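Local coordinates for cypemycin cysteine dehydrogenase (decarboxylating) (Streptomyces sp, PDB 6JDD), which catalyses the oxidative decarboxylation of the C-terminal cysteine of the precursor peptide, a flavin-dependent step in making the aminovinyl-cysteine of cypemycin, at residues 95-98 with 99-103. Residues are numbered along the deposited sequence; the frame is centred on the assembly and turned at random.
With FAD (flavin-adenine dinucleotide), chain B.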
loop_
_atom_site.group_PDB
_atom_site.type_symbol
_atom_site.label_atom_id
_atom_site.label_comp_id
_atom_site.label_asym_id
_atom_site.label_seq_id
_atom_site.Cartn_x
_atom_site.Cartn_y
_atom_site.Cartn_z
ATOM N N ALA A 95 31.954 15.248 -4.084
ATOM C CA ALA A 95 31.383 15.529 -5.415
ATOM C C ALA A 95 31.600 14.328 -6.294
ATOM O O ALA A 95 32.711 14.022 -6.578
ATOM C CB ALA A 95 32.008 16.723 -6.010
ATOM N N THR A 96 30.514 13.701 -6.691
ATOM C CA THR A 96 30.543 12.601 -7.683
ATOM C C THR A 96 30.944 13.161 -9.067
ATOM O O THR A 96 30.712 14.349 -9.373
ATOM C CB THR A 96 29.201 11.854 -7.723
ATOM O OG1 THR A 96 28.172 12.823 -7.950
ATOM C CG2 THR A 96 28.936 11.091 -6.439
ATOM N N LEU A 97 31.396 12.250 -9.913
ATOM C CA LEU A 97 31.583 12.458 -11.377
ATOM C C LEU A 97 30.296 13.022 -11.967
ATOM O O LEU A 97 30.384 14.076 -12.596
ATOM C CB LEU A 97 31.973 11.112 -11.983
ATOM C CG LEU A 97 32.114 11.050 -13.499
ATOM C CD1 LEU A 97 32.866 12.239 -14.038
ATOM C CD2 LEU A 97 32.836 9.793 -13.898
ATOM N N ASP A 98 29.149 12.414 -11.637
ATOM C CA ASP A 98 27.880 12.803 -12.254
ATOM C C ASP A 98 27.488 14.208 -11.781
ATOM O O ASP A 98 26.898 14.947 -12.567
ATOM C CB ASP A 98 26.787 11.765 -12.023
ATOM C CG ASP A 98 25.688 11.963 -13.047
ATOM O OD1 ASP A 98 25.977 11.776 -14.245
ATOM O OD2 ASP A 98 24.569 12.358 -12.641
ATOM N N THR A 99 27.725 14.547 -10.539
ATOM C CA THR A 99 27.281 15.881 -10.046
ATOM C C THR A 99 28.099 16.915 -10.828
ATOM O O THR A 99 27.526 17.920 -11.291
ATOM C CB THR A 99 27.333 16.038 -8.509
ATOM O OG1 THR A 99 26.175 15.523 -7.830
ATOM C CG2 THR A 99 27.437 17.494 -8.112
ATOM N N VAL A 100 29.387 16.643 -11.011
ATOM C CA VAL A 100 30.295 17.578 -11.727
ATOM C C VAL A 100 29.935 17.671 -13.212
ATOM O O VAL A 100 29.924 18.770 -13.700
ATOM C CB VAL A 100 31.743 17.183 -11.484
ATOM C CG1 VAL A 100 32.681 18.026 -12.319
ATOM C CG2 VAL A 100 32.030 17.354 -10.010
ATOM N N MET A 101 29.593 16.562 -13.870
ATOM C CA MET A 101 29.085 16.618 -15.253
ATOM C C MET A 101 27.810 17.499 -15.334
ATOM O O MET A 101 27.721 18.348 -16.208
ATOM C CB MET A 101 28.825 15.216 -15.803
ATOM C CG MET A 101 30.021 14.316 -15.864
ATOM S SD MET A 101 31.400 14.908 -16.944
ATOM C CE MET A 101 32.332 15.923 -15.787
ATOM N N ARG A 102 26.864 17.281 -14.415
ATOM C CA ARG A 102 25.590 18.052 -14.400
ATOM C C ARG A 102 25.883 19.549 -14.228
ATOM O O ARG A 102 25.196 20.364 -14.876
ATOM C CB ARG A 102 24.672 17.543 -13.284
ATOM C CG ARG A 102 23.947 16.247 -13.619
ATOM C CD ARG A 102 22.642 16.102 -12.860
ATOM N NE ARG A 102 22.849 15.794 -11.452
ATOM C CZ ARG A 102 22.151 16.325 -10.454
ATOM N NH1 ARG A 102 21.191 17.198 -10.709
ATOM N NH2 ARG A 102 22.415 15.981 -9.206
ATOM N N LEU A 103 26.865 19.885 -13.386
ATOM C CA LEU A 103 27.243 21.288 -13.108
ATOM C C LEU A 103 27.878 21.902 -14.364
ATOM O O LEU A 103 27.479 22.965 -14.786
ATOM C CB LEU A 103 28.207 21.261 -11.926
ATOM C CG LEU A 103 28.582 22.616 -11.376
ATOM C CD1 LEU A 103 27.349 23.414 -10.922
ATOM C CD2 LEU A 103 29.568 22.390 -10.251
HETATM P PA FAD B . 21.513 12.476 -7.487
HETATM O O1A FAD B . 20.611 13.631 -7.196
HETATM O O2A FAD B . 21.382 11.248 -6.650
HETATM O O5B FAD B . 21.384 12.079 -9.036
HETATM C C5B FAD B . 20.410 11.075 -9.417
HETATM C C4B FAD B . 20.045 11.261 -10.869
HETATM O O4B FAD B . 18.600 11.280 -10.997
HETATM C C3B FAD B . 20.537 12.558 -11.526
HETATM O O3B FAD B . 20.900 12.343 -12.884
HETATM C C2B FAD B . 19.315 13.474 -11.409
HETATM O O2B FAD B . 19.301 14.493 -12.385
HETATM C C1B FAD B . 18.183 12.475 -11.619
HETATM N N9A FAD B . 16.920 12.885 -11.019
HETATM C C8A FAD B . 16.451 14.163 -10.843
HETATM N N7A FAD B . 15.272 14.192 -10.267
HETATM C C5A FAD B . 14.950 12.857 -10.053
HETATM C C6A FAD B . 13.830 12.225 -9.479
HETATM N N6A FAD B . 12.780 12.880 -8.992
HETATM N N1A FAD B . 13.839 10.872 -9.427
HETATM C C2A FAD B . 14.900 10.218 -9.918
HETATM N N3A FAD B . 16.005 10.704 -10.479
HETATM C C4A FAD B . 15.963 12.046 -10.515
HETATM N N1 FAD B . 30.224 8.040 -8.027
HETATM C C2 FAD B . 31.282 8.882 -8.008
HETATM O O2 FAD B . 31.373 9.805 -8.821
HETATM N N3 FAD B . 32.289 8.754 -7.103
HETATM C C4 FAD B . 32.291 7.762 -6.154
HETATM O O4 FAD B . 33.216 7.684 -5.359
HETATM C C4X FAD B . 31.205 6.865 -6.141
HETATM N N5 FAD B . 31.190 5.913 -5.243
HETATM C C5X FAD B . 30.124 5.054 -5.251
HETATM C C6 FAD B . 30.091 4.026 -4.293
HETATM C C7 FAD B . 29.053 3.126 -4.242
HETATM C C7M FAD B . 29.049 2.036 -3.201
HETATM C C8 FAD B . 27.990 3.236 -5.173
HETATM C C8M FAD B . 26.841 2.263 -5.136
HETATM C C9 FAD B . 28.011 4.242 -6.118
HETATM C C9A FAD B . 29.068 5.165 -6.177
HETATM N N10 FAD B . 29.121 6.192 -7.118
HETATM C C10 FAD B . 30.185 7.074 -7.135
HETATM C "C1'" FAD B . 28.035 6.338 -8.104
HETATM C "C2'" FAD B . 27.060 7.435 -7.719
HETATM O "O2'" FAD B . 26.367 7.066 -6.530
HETATM C "C3'" FAD B . 26.047 7.686 -8.838
HETATM O "O3'" FAD B . 26.714 8.261 -9.957
HETATM C "C4'" FAD B . 24.887 8.595 -8.425
HETATM O "O4'" FAD B . 23.986 8.751 -9.523
HETATM C "C5'" FAD B . 25.355 9.956 -7.964
HETATM O "O5'" FAD B . 24.205 10.824 -7.769
HETATM P P FAD B . 24.408 12.245 -7.054
HETATM O O1P FAD B . 25.540 12.952 -7.722
HETATM O O2P FAD B . 24.463 12.027 -5.578
HETATM O O3P FAD B . 23.033 12.983 -7.426
HETATM O O HOH W 1 24.235 13.605 -10.243
#
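The R102 guanidinium and the D98 carboxylate, one helical turn apart, lie with their planes 27° from each other. The adenosine ribose of FAD covers one guanidinium face, with C2B 4.1 Å above its centre. A water sits in plane at the guanidinium edge and accepts from R102 NE at 2.9 Å. It also lies within hydrogen-bonding reach of D98 OD2 and FAD O1P, where acceptors outnumber its protons, so it can bridge the two side chains and the diphosphate. D98 OD2 stays 4.0 Å from R102 NE, beyond a salt bridge. Each charge has a closer mate elsewhere: R102 NH1 pairs with D109, and D98 OD1 with R107 of the second subunit. A leucine in place of R102 would probably leave D109 without its charge partner, the bridging water without its NE donor and the ribose without its flat neighbour.

T96 is the N-cap of the helix. Its OG1, between the backbone N and the carbonyl carbon (chi1 54°), accepts from T99 N at 3.1 Å and donates to FAD O1P at 2.6 Å. T99 OG1 donates to the same oxygen at 2.7 Å. The phosphate thus lies at the helix N-terminus, where the dipole would probably favour its charge. A helix N-terminus after a parallel strand, facing a phosphate, is a familiar feature of nucleotide-binding alpha/beta folds, here in an FAD site of the HFCD family. L97 N donates a hydrogen bond to flavin O2 at 2.7 Å, so this turn holds the flavin ring as well as the diphosphate.

On the side of the helix away from the diphosphate, L97 CD1 meets M101 CG at 4.0 Å, and both side chains touch V136 of helix 134-142. A95 ends strand 90-95 of the parallel sheet, and T96 leads directly into helix 97-104. A95 and V100 both pack on I125 of the adjacent strand 123-127, while R102 and L103 touch helix 111-118.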